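Local structure of D-galactonate dehydratase family member SEN1436 (Salmonella enterica subsp. enterica serovar Enteritidis, 3TW9) at residues 37-42 and 415-420; 134-139 and 400-405; 152-157 and 175-180; 310-315 and 338-343; 321-326 and 350-355. The protein catalyses, weakly and with magnesium, the dehydration of D-gluconate to 2-dehydro-3-deoxy-D-gluconate in vitro, and belongs to the mandelate racemase/muconate lactonizing enzyme family. All blocks are in the same frame, centred on the assembly; numbering follows the deposited sequence. Where two conformers were deposited one is given.

Contact 1. Residues 37-42 and 415-420; sequences ILTAPG and AKAAKY
Two hydrogen bonds fasten Thr39, the last residue of strand 31-39, and Ala40 just after it to the turn from Ala417 to Tyr420. Thr39 OG1 donates to Ala417 O over 2.8 Å, coming well to the side of the C=O bond and tilted 20° from the carbonyl plane. With OG1 anti to the backbone N (chi1 -174°), the hydroxyl leans out to the turn. The same carbonyl accepts from Tyr420 N, the bond that closes this type I beta turn, so two donors share one oxygen. One residue on, Ala40 N donates a hydrogen bond to Tyr420 O at 2.8 Å, and Thr39 CA adds a CA-H...O contact to that oxygen at 3.3 Å.

The aromatic contact is a CH-pi interaction. Pro41 CA stands over one face of the Tyr420 ring, 4.0 Å from its centroid and nearer the rim at CG, while Pro41 CB lies 3.9 Å from Tyr420 CD2. Lys419 CB lies over the opposite face, toward the rim. Pro41 and Tyr420 cross at about a right angle, and both also touch Ala384 of helix 383-388.

Apolar contact is thinner: Ile37 CG2 reaches Ala417 CB at 4.2 Å, and that methyl also packs beside Thr39 CB.

Strand 31-39 also pairs with strand 46-53, through Thr39 and Leu46 among others. The chemistry thus joins the edge of the N-terminal domain's antiparallel sheet to the far C-terminal part of the chain, with backbone polar groups satisfied across the seam and a proline-tyrosine contact beside them.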
# COMPACT_ATOMS: atom_id res chain seq x y z
N ILE C 37 -2.39 29.29 -4.02
CA ILE C 37 -1.33 30.27 -4.29
C ILE C 37 -0.69 29.98 -5.63
O ILE C 37 -0.15 28.88 -5.85
CB ILE C 37 -0.27 30.27 -3.15
CG1 ILE C 37 -0.96 30.52 -1.79
CG2 ILE C 37 0.84 31.31 -3.42
CD1 ILE C 37 -0.19 29.98 -0.57
N LEU C 38 -0.78 30.94 -6.54
CA LEU C 38 -0.15 30.82 -7.84
C LEU C 38 1.13 31.65 -7.93
O LEU C 38 1.11 32.87 -7.76
CB LEU C 38 -1.12 31.23 -8.95
CG LEU C 38 -2.36 30.36 -9.21
CD1 LEU C 38 -3.01 30.88 -10.47
CD2 LEU C 38 -2.01 28.91 -9.41
N THR C 39 2.24 31.00 -8.22
CA THR C 39 3.56 31.68 -8.22
C THR C 39 4.51 31.02 -9.23
O THR C 39 4.43 29.81 -9.47
CB THR C 39 4.17 31.72 -6.77
OG1 THR C 39 5.37 32.50 -6.76
CG2 THR C 39 4.45 30.30 -6.22
N ALA C 40 5.41 31.79 -9.83
CA ALA C 40 6.37 31.22 -10.77
C ALA C 40 7.83 31.70 -10.53
O ALA C 40 8.44 32.27 -11.43
CB ALA C 40 5.95 31.54 -12.19
N PRO C 41 8.38 31.47 -9.32
CA PRO C 41 9.74 31.98 -9.03
C PRO C 41 10.85 31.40 -9.91
O PRO C 41 11.90 32.05 -10.10
CB PRO C 41 9.97 31.55 -7.57
CG PRO C 41 8.64 31.24 -7.03
CD PRO C 41 7.87 30.69 -8.18
N GLY C 42 10.62 30.20 -10.45
CA GLY C 42 11.54 29.57 -11.39
C GLY C 42 11.19 29.81 -12.83
O GLY C 42 11.71 29.14 -13.72
N ALA C 415 4.13 36.70 0.66
CA ALA C 415 4.55 38.02 0.15
C ALA C 415 5.60 37.89 -0.96
O ALA C 415 5.51 38.57 -1.98
CB ALA C 415 5.05 38.92 1.28
N LYS C 416 6.57 37.01 -0.77
CA LYS C 416 7.59 36.75 -1.79
C LYS C 416 7.03 36.03 -3.05
O LYS C 416 7.40 36.36 -4.18
CB LYS C 416 8.78 36.00 -1.19
CG LYS C 416 9.56 36.84 -0.16
CD LYS C 416 10.66 36.03 0.51
CE LYS C 416 11.49 36.89 1.47
NZ LYS C 416 12.59 36.12 2.11
N ALA C 417 6.12 35.09 -2.82
CA ALA C 417 5.42 34.38 -3.91
C ALA C 417 4.67 35.30 -4.85
O ALA C 417 4.70 35.11 -6.08
CB ALA C 417 4.48 33.33 -3.32
N ALA C 418 4.02 36.33 -4.28
CA ALA C 418 3.23 37.32 -5.03
C ALA C 418 4.06 38.15 -6.01
O ALA C 418 3.51 38.73 -6.96
CB ALA C 418 2.47 38.22 -4.05
N LYS C 419 5.38 38.18 -5.79
CA LYS C 419 6.31 38.91 -6.64
C LYS C 419 6.56 38.23 -7.97
O LYS C 419 7.08 38.86 -8.90
CB LYS C 419 7.63 39.12 -5.91
CG LYS C 419 7.53 40.03 -4.68
CD LYS C 419 8.74 39.87 -3.75
CE LYS C 419 10.08 40.12 -4.46
NZ LYS C 419 11.22 39.44 -3.77
N TYR C 420 6.19 36.94 -8.06
CA TYR C 420 6.35 36.17 -9.30
C TYR C 420 5.00 35.66 -9.81
O TYR C 420 4.69 34.47 -9.65
CB TYR C 420 7.31 34.97 -9.07
CG TYR C 420 8.60 35.36 -8.38
CD1 TYR C 420 9.67 35.88 -9.11
CD2 TYR C 420 8.73 35.24 -7.00
CE1 TYR C 420 10.86 36.25 -8.47
CE2 TYR C 420 9.91 35.61 -6.35
CZ TYR C 420 10.96 36.11 -7.09
OH TYR C 420 12.12 36.48 -6.45

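Contact 2. Residues 134-139 and 400-405; sequences PVYDLL and AYLNDK
Leu402 and Asn403 both meet the Tyr136 ring: Asn403 O lies at its edge, near the ring plane and 4.2 Å from Tyr136 CE2, while Leu402 approaches obliquely, its CD1 methyl 3.7 Å from Tyr136 CD2. The Tyr136 and Leu402 side chains slide past each other in opposite directions. Over one face of the ring sits Pro134 CB, 3.4 Å above the plane and offset toward the rim. The hydroxyl reaches Asp404, where Tyr136 OH lies 3.6 Å from the CB carbon.

No direct hydrogen bond crosses the contact; a water does the linking, 2.7 Å from Tyr136 OH and donating to Leu402 O at 2.7 Å. Pro134 meets backbone, its CG set against two successive carbonyls, 3.5 Å from Asp404 O and 3.6 Å from Lys405 O. Asn403 OD1 accepts from Lys405 N, an Asx turn, while ND2 bonds to Gly409 O.

His365 of helix 357-369 also meets the Tyr136 ring, and its ND1 accepts from Tyr136 N. Asp137 O takes a bond from Lys127 of the second subunit. Pro134 is the N-cap of helix 135-138, and its carbonyl accepts from both Asp137 N and Leu138 N. The contact is a helix start laid against an Asx-turn loop, joining the chain just after helix 110-131 to the loop that leaves a strand of the large mixed sheet, away from the annotated sites.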
# COMPACT_ATOMS: atom_id res chain seq x y z
N PRO C 134 8.39 14.14 10.53
CA PRO C 134 8.36 14.28 9.10
C PRO C 134 7.35 13.29 8.52
O PRO C 134 7.07 12.27 9.15
CB PRO C 134 9.77 13.89 8.68
CG PRO C 134 10.62 14.17 9.88
CD PRO C 134 9.74 13.79 11.02
N VAL C 135 6.81 13.60 7.33
CA VAL C 135 5.90 12.69 6.66
C VAL C 135 6.55 11.30 6.43
O VAL C 135 5.88 10.28 6.63
CB VAL C 135 5.31 13.30 5.34
CG1 VAL C 135 4.58 12.25 4.51
CG2 VAL C 135 4.33 14.43 5.67
N TYR C 136 7.84 11.26 6.07
CA TYR C 136 8.54 9.96 5.90
C TYR C 136 8.47 9.11 7.17
O TYR C 136 8.41 7.89 7.09
CB TYR C 136 9.99 10.09 5.37
CG TYR C 136 10.98 10.83 6.29
CD1 TYR C 136 11.52 10.22 7.43
CD2 TYR C 136 11.43 12.11 5.95
CE1 TYR C 136 12.44 10.90 8.24
CE2 TYR C 136 12.36 12.79 6.75
CZ TYR C 136 12.86 12.17 7.88
OH TYR C 136 13.77 12.86 8.65
N ASP C 137 8.43 9.75 8.34
CA ASP C 137 8.34 9.01 9.59
C ASP C 137 6.93 8.49 9.84
O ASP C 137 6.78 7.38 10.37
CB ASP C 137 8.84 9.86 10.78
CG ASP C 137 10.33 9.72 11.02
OD1 ASP C 137 10.97 8.76 10.52
OD2 ASP C 137 10.87 10.58 11.73
N LEU C 138 5.91 9.25 9.44
CA LEU C 138 4.51 8.73 9.49
C LEU C 138 4.33 7.48 8.63
O LEU C 138 3.56 6.56 8.98
CB LEU C 138 3.51 9.78 8.99
CG LEU C 138 3.39 11.09 9.76
CD1 LEU C 138 2.41 11.99 9.06
CD2 LEU C 138 2.91 10.76 11.15
N LEU C 139 5.05 7.45 7.51
CA LEU C 139 4.90 6.41 6.49
C LEU C 139 5.76 5.16 6.73
O LEU C 139 5.69 4.21 5.93
CB LEU C 139 5.18 7.02 5.12
CG LEU C 139 4.21 8.10 4.62
CD1 LEU C 139 4.67 8.65 3.29
CD2 LEU C 139 2.77 7.58 4.52
N ALA C 400 20.16 13.67 -2.23
CA ALA C 400 19.35 14.65 -1.54
C ALA C 400 19.14 14.25 -0.09
O ALA C 400 18.91 13.07 0.24
CB ALA C 400 18.00 14.84 -2.24
N TYR C 401 19.19 15.27 0.78
CA TYR C 401 19.01 15.08 2.22
C TYR C 401 17.88 15.99 2.69
O TYR C 401 18.00 17.22 2.66
CB TYR C 401 20.32 15.35 3.01
CG TYR C 401 21.49 14.50 2.56
CD1 TYR C 401 21.73 13.25 3.13
CD2 TYR C 401 22.35 14.94 1.55
CE1 TYR C 401 22.78 12.46 2.70
CE2 TYR C 401 23.41 14.15 1.12
CZ TYR C 401 23.62 12.92 1.70
OH TYR C 401 24.66 12.13 1.28
N LEU C 402 16.77 15.38 3.09
CA LEU C 402 15.64 16.13 3.62
C LEU C 402 15.98 16.64 5.01
O LEU C 402 16.62 15.92 5.78
CB LEU C 402 14.41 15.22 3.74
CG LEU C 402 13.62 14.87 2.48
CD1 LEU C 402 12.50 13.90 2.87
CD2 LEU C 402 13.07 16.09 1.77
N ASN C 403 15.53 17.86 5.33
CA ASN C 403 15.55 18.30 6.73
C ASN C 403 14.62 17.41 7.53
O ASN C 403 13.76 16.73 6.94
CB ASN C 403 15.25 19.81 6.88
CG ASN C 403 13.78 20.18 6.58
OD1 ASN C 403 12.86 19.64 7.18
ND2 ASN C 403 13.58 21.13 5.67
N ASP C 404 14.78 17.39 8.85
CA ASP C 404 13.93 16.54 9.68
C ASP C 404 12.82 17.29 10.41
O ASP C 404 12.33 16.84 11.45
CB ASP C 404 14.78 15.66 10.64
CG ASP C 404 15.56 16.47 11.67
OD1 ASP C 404 15.77 17.69 11.50
OD2 ASP C 404 15.98 15.85 12.68
N LYS C 405 12.41 18.43 9.86
CA LYS C 405 11.29 19.18 10.43
C LYS C 405 9.95 18.42 10.24
O LYS C 405 9.82 17.59 9.32
CB LYS C 405 11.21 20.57 9.81
CG LYS C 405 12.46 21.44 10.04
CD LYS C 405 12.45 22.68 9.17
CE LYS C 405 11.48 23.74 9.69
NZ LYS C 405 11.34 24.86 8.72
O HOH W 1 15.95 14.00 7.50

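Contact 3. Residues 152-157 and 175-180; sequences HTDGGD and YVRCQM
The guanidinium of Arg177 lies flat on the imidazole of His152, the centres 3.7 Å apart and the planes only 8° from parallel. His152 ND1 sits over the middle of the guanidinium, whereas Arg177 CZ is displaced toward the rim of the ring. Arg177 CD continues the overlap as a CH-pi contact, 4.1 Å from the ring centroid. The arginine gets there with CG anti to the backbone N (chi1 -174°) and a bend at chi3 that lays its end along the ring. Gln179 CD covers part of the other guanidinium face. In the guanidinium plane stands Asp154, its carboxylate turned 12° from that plane, with OD2 and Arg177 NH2 in a salt bridge at 3.1 Å; the position of OD2 is less sure. Arg177 NE is buried here with no partner.

Strand 147-152 is followed by helix 158-171 and the neighbouring parallel strand 175-177, a beta-alpha-beta unit of the barrel domain of this enolase-related family. His152, probably a substrate ligand as in relatives, bonds through NE2 to the substrate-binding Glu377. Arg177 NH1 makes a long, weak ion pair with the magnesium ligand Asp248.

Turned the other way, Thr153 directs OG1 at Arg177 O, 2.8 Å off, though the hydroxyl is less surely placed. The Thr153 and Val176 side chains cross at about a right angle, CG2 of the threonine 4.0 Å from CG1 of the valine. Farther along, a water accepts from Gly155 N and donates to Met180 O.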
# COMPACT_ATOMS: atom_id res chain seq x y z
N HIS C 152 19.52 16.06 -15.60
CA HIS C 152 19.52 16.18 -17.04
C HIS C 152 20.82 16.83 -17.50
O HIS C 152 21.43 17.58 -16.74
CB HIS C 152 18.35 17.07 -17.45
CG HIS C 152 17.00 16.50 -17.12
ND1 HIS C 152 15.83 17.08 -17.56
CD2 HIS C 152 16.63 15.40 -16.41
CE1 HIS C 152 14.80 16.38 -17.12
NE2 HIS C 152 15.26 15.36 -16.42
N THR C 153 21.24 16.53 -18.73
CA THR C 153 22.47 17.08 -19.29
C THR C 153 22.22 17.81 -20.61
O THR C 153 23.03 17.69 -21.54
CB THR C 153 23.56 15.97 -19.48
OG1 THR C 153 23.11 14.98 -20.42
CG2 THR C 153 23.92 15.29 -18.15
N ASP C 154 21.11 18.56 -20.67
CA ASP C 154 20.61 19.19 -21.89
C ASP C 154 21.68 20.02 -22.59
O ASP C 154 22.26 20.92 -21.98
CB ASP C 154 19.40 20.08 -21.58
CG ASP C 154 18.12 19.29 -21.37
OD1 ASP C 154 17.02 19.87 -21.50
OD2 ASP C 154 18.19 18.08 -21.07
N GLY C 155 21.94 19.71 -23.86
CA GLY C 155 22.96 20.42 -24.65
C GLY C 155 22.56 20.60 -26.10
O GLY C 155 21.71 19.87 -26.61
N GLY C 156 23.17 21.59 -26.75
CA GLY C 156 22.86 21.93 -28.15
C GLY C 156 23.39 20.95 -29.18
O GLY C 156 22.83 20.84 -30.27
N ASP C 157 24.46 20.24 -28.83
CA ASP C 157 25.08 19.24 -29.71
C ASP C 157 25.79 18.16 -28.88
O ASP C 157 25.80 18.25 -27.65
CB ASP C 157 26.06 19.92 -30.68
CG ASP C 157 27.31 20.44 -29.99
OD1 ASP C 157 27.18 21.22 -29.03
OD2 ASP C 157 28.41 20.06 -30.41
N TYR C 175 24.27 9.22 -11.69
CA TYR C 175 23.21 8.83 -12.63
C TYR C 175 22.88 10.07 -13.45
O TYR C 175 22.65 11.13 -12.88
CB TYR C 175 21.93 8.42 -11.89
CG TYR C 175 22.01 7.37 -10.80
CD1 TYR C 175 21.48 6.08 -11.01
CD2 TYR C 175 22.51 7.68 -9.54
CE1 TYR C 175 21.54 5.11 -9.99
CE2 TYR C 175 22.58 6.76 -8.54
CZ TYR C 175 22.09 5.48 -8.76
OH TYR C 175 22.16 4.61 -7.71
N VAL C 176 22.83 9.95 -14.77
CA VAL C 176 22.53 11.11 -15.65
C VAL C 176 21.62 10.75 -16.79
O VAL C 176 21.76 9.68 -17.36
CB VAL C 176 23.81 11.73 -16.31
CG1 VAL C 176 24.59 12.58 -15.30
CG2 VAL C 176 24.71 10.65 -16.88
N ARG C 177 20.71 11.66 -17.13
CA ARG C 177 19.93 11.51 -18.36
C ARG C 177 20.73 12.04 -19.52
O ARG C 177 21.26 13.15 -19.44
CB ARG C 177 18.65 12.32 -18.27
CG ARG C 177 17.73 12.06 -19.48
CD ARG C 177 16.45 12.86 -19.37
NE ARG C 177 16.59 14.17 -19.98
CZ ARG C 177 15.58 14.93 -20.38
NH1 ARG C 177 14.33 14.49 -20.22
NH2 ARG C 177 15.81 16.11 -20.95
N CYS C 178 20.81 11.24 -20.59
CA CYS C 178 21.59 11.57 -21.79
C CYS C 178 20.68 11.55 -22.99
O CYS C 178 20.05 10.53 -23.29
CB CYS C 178 22.70 10.54 -22.01
SG CYS C 178 23.72 10.29 -20.56
N GLN C 179 20.61 12.69 -23.67
CA GLN C 179 19.81 12.85 -24.88
C GLN C 179 20.69 13.36 -26.03
O GLN C 179 21.83 13.82 -25.81
CB GLN C 179 18.64 13.82 -24.65
CG GLN C 179 17.72 13.52 -23.41
CD GLN C 179 16.89 12.23 -23.52
OE1 GLN C 179 16.87 11.44 -22.59
NE2 GLN C 179 16.21 12.04 -24.64
N MET C 180 20.17 13.27 -27.26
CA MET C 180 20.82 13.84 -28.45
C MET C 180 20.94 15.34 -28.26
O MET C 180 20.22 15.92 -27.43
CB MET C 180 19.97 13.59 -29.71
CG MET C 180 19.76 12.12 -30.11
SD MET C 180 21.23 11.20 -30.58
CE MET C 180 21.87 12.18 -31.95
O HOH W 2 20.54 17.07 -24.82

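Contact 4. Residues 310-315 and 338-343; sequences PLIDNR and VYSELN
Asn343 OD1 is gripped by Arg315 NH1 at 2.8 Å and by Lys309 NZ of the second subunit. The arginine bond leaves in the guanidinium plane, which is turned 14° from the amide plane, though the donor is tilted 24° from the carbonyl plane. At the other end of the amide, ND2 donates to Tyr339 O one turn back and also bonds to Tyr339 OH of the second subunit, so the flat group is held from both ends. Its CG lies 3.3 Å from Ile312 O.

Tyr339 OH donates to Asp313 OD1 in a very short bond of 2.5 Å. The carboxylate oxygen lies in the ring plane, at the edge, while the planes themselves are 46° apart. Asp313 OD2 forms a salt bridge with Lys309 of its own chain. Ile312 packs against the second helix, with CG2 3.8 Å from Tyr339 CD2 and CD1 3.2 Å from Ser340 OG, which is hydrogen-bonded to Leu336 O.

Arg315, with positive phi, is the C-prime residue of the Schellman motif ending helix 305-313. The C-terminal ends of helices 305-313 and 330-342 thus pack together just ahead of the parallel strands 319-320 and 346-347, with Tyr339 stacked on Tyr339 of the second subunit.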
# COMPACT_ATOMS: atom_id res chain seq x y z
N PRO C 310 -2.45 -2.56 -15.26
CA PRO C 310 -2.05 -3.70 -16.11
C PRO C 310 -0.55 -3.81 -16.28
O PRO C 310 -0.04 -4.91 -16.35
CB PRO C 310 -2.69 -3.41 -17.46
CG PRO C 310 -3.73 -2.37 -17.21
CD PRO C 310 -3.27 -1.59 -16.03
N LEU C 311 0.17 -2.68 -16.32
CA LEU C 311 1.64 -2.71 -16.49
C LEU C 311 2.34 -3.30 -15.26
O LEU C 311 3.27 -4.11 -15.38
CB LEU C 311 2.19 -1.29 -16.75
CG LEU C 311 1.63 -0.64 -18.01
CD1 LEU C 311 2.32 0.70 -18.25
CD2 LEU C 311 1.78 -1.53 -19.24
N ILE C 312 1.89 -2.89 -14.08
CA ILE C 312 2.54 -3.36 -12.84
C ILE C 312 2.09 -4.81 -12.54
O ILE C 312 2.93 -5.62 -12.16
CB ILE C 312 2.37 -2.37 -11.68
CG1 ILE C 312 3.12 -1.08 -12.02
CG2 ILE C 312 2.97 -2.92 -10.37
CD1 ILE C 312 2.85 0.03 -11.10
N ASP C 313 0.81 -5.12 -12.81
CA ASP C 313 0.21 -6.47 -12.67
C ASP C 313 0.91 -7.53 -13.44
O ASP C 313 0.95 -8.70 -13.01
CB ASP C 313 -1.32 -6.50 -13.07
CG ASP C 313 -2.23 -6.18 -11.91
OD1 ASP C 313 -1.71 -6.08 -10.81
OD2 ASP C 313 -3.45 -6.03 -12.09
N ASN C 314 1.45 -7.14 -14.60
CA ASN C 314 2.07 -8.08 -15.49
C ASN C 314 3.56 -7.86 -15.59
O ASN C 314 4.20 -8.43 -16.48
CB ASN C 314 1.43 -8.00 -16.87
CG ASN C 314 0.03 -8.55 -16.87
OD1 ASN C 314 -0.15 -9.76 -16.75
ND2 ASN C 314 -0.96 -7.68 -16.97
N ARG C 315 4.08 -7.00 -14.71
CA ARG C 315 5.53 -6.72 -14.61
C ARG C 315 6.12 -6.29 -15.97
O ARG C 315 7.16 -6.79 -16.43
CB ARG C 315 6.25 -7.92 -13.95
CG ARG C 315 5.86 -8.02 -12.45
CD ARG C 315 6.03 -9.40 -11.82
NE ARG C 315 5.15 -10.38 -12.43
CZ ARG C 315 3.81 -10.41 -12.30
NH1 ARG C 315 3.16 -9.54 -11.53
NH2 ARG C 315 3.13 -11.33 -12.95
N VAL C 338 3.52 0.99 -2.98
CA VAL C 338 3.28 -0.32 -2.36
C VAL C 338 2.84 -1.38 -3.39
O VAL C 338 3.35 -2.51 -3.37
CB VAL C 338 2.22 -0.21 -1.20
CG1 VAL C 338 1.71 -1.59 -0.80
CG2 VAL C 338 2.80 0.54 0.00
N TYR C 339 1.95 -1.02 -4.31
CA TYR C 339 1.49 -1.98 -5.34
C TYR C 339 2.71 -2.38 -6.20
O TYR C 339 2.93 -3.54 -6.47
CB TYR C 339 0.37 -1.35 -6.21
CG TYR C 339 -0.48 -2.39 -6.93
CD1 TYR C 339 -1.60 -2.90 -6.32
CD2 TYR C 339 -0.14 -2.86 -8.20
CE1 TYR C 339 -2.38 -3.88 -6.94
CE2 TYR C 339 -0.93 -3.83 -8.85
CZ TYR C 339 -2.06 -4.32 -8.20
OH TYR C 339 -2.86 -5.30 -8.76
N SER C 340 3.53 -1.39 -6.53
CA SER C 340 4.81 -1.61 -7.22
C SER C 340 5.78 -2.52 -6.43
O SER C 340 6.34 -3.48 -7.00
CB SER C 340 5.42 -0.24 -7.55
OG SER C 340 4.58 0.41 -8.49
N GLU C 341 5.89 -2.29 -5.12
CA GLU C 341 6.80 -3.07 -4.24
C GLU C 341 6.56 -4.57 -4.29
O GLU C 341 7.51 -5.37 -4.42
CB GLU C 341 6.65 -2.58 -2.80
CG GLU C 341 7.60 -3.23 -1.82
CD GLU C 341 7.28 -2.87 -0.39
OE1 GLU C 341 6.55 -1.87 -0.17
OE2 GLU C 341 7.74 -3.61 0.50
N LEU C 342 5.28 -4.95 -4.20
CA LEU C 342 4.91 -6.36 -4.16
C LEU C 342 5.15 -7.02 -5.52
O LEU C 342 5.29 -8.24 -5.59
CB LEU C 342 3.46 -6.54 -3.68
CG LEU C 342 3.38 -6.17 -2.20
CD1 LEU C 342 1.94 -6.00 -1.69
CD2 LEU C 342 4.15 -7.18 -1.35
N ASN C 343 5.20 -6.20 -6.57
CA ASN C 343 5.55 -6.66 -7.93
C ASN C 343 7.02 -6.46 -8.28
O ASN C 343 7.39 -6.65 -9.42
CB ASN C 343 4.66 -5.96 -8.95
CG ASN C 343 3.28 -6.58 -8.99
OD1 ASN C 343 3.14 -7.70 -9.46
ND2 ASN C 343 2.26 -5.88 -8.45

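Contact 5. Residues 321-326 and 350-355; sequences RCHVST and HGPGDI
The backbones come together at His323 and His350, whose CA atoms are 4.7 Å apart, and a nearly straight hydrogen bond (174°) runs from His350 N to Cys322 O at 3.0 Å, the donor standing well above the carbonyl plane. A water accepts from Val324 N and donates to His350 O, adding a second link.

The two imidazoles meet rim to rim, neither over the other's face, with planes at 63°. Their ND1 atoms share a straight hydrogen bond of 2.9 Å, in which either could be the donor. Both rings are swung anti to the backbone N (chi1 -167° for His323), which points the two ND1 atoms at each other. Pro352 CD lies over the centre of the His350 ring, 3.7 Å above its plane. At the edge of the His323 ring, CE1 is 3.1 Å from Asp354 O, and Pro352 CG is 4.0 Å from the same carbon.

Arg321 brings NH2 to the edge of the His350 ring, 3.6 Å from CD2, with guanidinium and ring nearly perpendicular. That NH2 is held by salt bridges to Glu274, a magnesium ligand, and to Glu377, while NH1 bonds to Ala348 O. His323 thus appears to act from the second shell, steadying the rotation of His350.

Arg321, His350 and Asp354 are substrate-binding residues, and Asp354 OD2 bonds a glycerol. Pro352 is, by similarity, a site important for activity and specificity. These are adjacent loops following strands 319-320 and 346-347, lining the active site at the C-terminal ends of barrel strands as in related enolase-type enzymes.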
# COMPACT_ATOMS: atom_id res chain seq x y z
N ARG C 321 6.88 6.19 -13.04
CA ARG C 321 7.38 7.56 -13.24
C ARG C 321 6.34 8.62 -12.96
O ARG C 321 6.51 9.75 -13.41
CB ARG C 321 7.86 7.72 -14.70
CG ARG C 321 9.14 6.91 -15.08
CD ARG C 321 10.39 7.66 -14.63
NE ARG C 321 10.55 8.93 -15.34
CZ ARG C 321 10.95 10.10 -14.82
NH1 ARG C 321 11.21 10.26 -13.52
NH2 ARG C 321 11.08 11.15 -15.64
N CYS C 322 5.26 8.30 -12.25
CA CYS C 322 4.14 9.26 -12.15
C CYS C 322 4.57 10.57 -11.51
O CYS C 322 5.49 10.62 -10.67
CB CYS C 322 2.95 8.68 -11.38
SG CYS C 322 2.32 7.18 -12.19
N HIS C 323 3.93 11.61 -11.99
CA HIS C 323 3.99 12.93 -11.39
C HIS C 323 3.01 12.88 -10.23
O HIS C 323 1.80 12.78 -10.45
CB HIS C 323 3.62 13.97 -12.51
CG HIS C 323 3.94 15.39 -12.15
ND1 HIS C 323 4.98 16.07 -12.74
CD2 HIS C 323 3.35 16.26 -11.31
CE1 HIS C 323 5.02 17.31 -12.27
NE2 HIS C 323 4.04 17.45 -11.39
N VAL C 324 3.53 12.92 -8.99
CA VAL C 324 2.73 12.63 -7.78
C VAL C 324 1.43 13.44 -7.66
O VAL C 324 0.33 12.87 -7.35
CB VAL C 324 3.58 12.72 -6.49
CG1 VAL C 324 2.70 12.61 -5.24
CG2 VAL C 324 4.64 11.61 -6.50
N SER C 325 1.54 14.75 -7.92
CA SER C 325 0.35 15.59 -7.84
C SER C 325 -0.68 15.23 -8.91
O SER C 325 -1.89 15.39 -8.69
CB SER C 325 0.66 17.08 -7.89
OG SER C 325 1.22 17.43 -9.15
N THR C 326 -0.20 14.73 -10.04
CA THR C 326 -1.02 14.44 -11.22
C THR C 326 -1.75 13.06 -11.11
O THR C 326 -2.63 12.77 -11.89
CB THR C 326 -0.17 14.68 -12.51
OG1 THR C 326 0.36 16.02 -12.46
CG2 THR C 326 -1.00 14.55 -13.77
N HIS C 350 8.25 11.64 -10.97
CA HIS C 350 8.61 12.70 -11.89
C HIS C 350 9.20 13.89 -11.13
O HIS C 350 8.62 14.33 -10.14
CB HIS C 350 7.39 13.12 -12.69
CG HIS C 350 7.72 13.86 -13.94
ND1 HIS C 350 6.87 14.81 -14.47
CD2 HIS C 350 8.81 13.83 -14.75
CE1 HIS C 350 7.42 15.32 -15.57
NE2 HIS C 350 8.59 14.72 -15.76
N GLY C 351 10.36 14.36 -11.59
CA GLY C 351 11.06 15.49 -10.95
C GLY C 351 11.56 16.53 -11.94
O GLY C 351 12.79 16.77 -12.05
N PRO C 352 10.63 17.18 -12.66
CA PRO C 352 11.02 18.15 -13.67
C PRO C 352 11.13 19.55 -13.05
O PRO C 352 11.24 19.67 -11.83
CB PRO C 352 9.84 18.07 -14.63
CG PRO C 352 8.66 17.94 -13.69
CD PRO C 352 9.16 17.09 -12.56
N GLY C 353 11.14 20.60 -13.86
CA GLY C 353 11.03 21.96 -13.29
C GLY C 353 9.61 22.32 -12.89
O GLY C 353 9.37 23.13 -11.96
N ASP C 354 8.65 21.71 -13.59
CA ASP C 354 7.23 22.02 -13.36
C ASP C 354 6.60 21.19 -12.24
O ASP C 354 5.70 20.37 -12.46
CB ASP C 354 6.40 21.99 -14.67
CG ASP C 354 6.61 20.73 -15.48
OD1 ASP C 354 7.75 20.35 -15.73
OD2 ASP C 354 5.59 20.15 -15.95
N ILE C 355 7.12 21.43 -11.03
CA ILE C 355 6.71 20.84 -9.78
C ILE C 355 7.15 21.88 -8.74
O ILE C 355 8.25 22.43 -8.85
CB ILE C 355 7.40 19.46 -9.53
CG1 ILE C 355 7.04 18.87 -8.17
CG2 ILE C 355 8.94 19.55 -9.70
CD1 ILE C 355 7.47 17.37 -7.99
O HOH W 3 6.13 14.01 -8.87

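Overall arrangement
From the N terminus, strand 31-39 opens contact 1, which closes only at 415-420 and so encloses the other four, tying the N-terminal sheet to the chain beyond the barrel strands. Inside it, contact 2 spans 134-139 to 400-405 and encloses contacts 3, 4 and 5. Contact 3 closes a short loop across helix 158-171 before contacts 4 and 5 open. Contacts 4 and 5 cross, as 310-315, 321-326, 338-343 and 350-355 alternate: one joins helix ends, the other the loops after strands, with centres about 20 Å apart. Contact 5 lies nearest the chain's centre; contacts 2 and 4 both touch the second subunit.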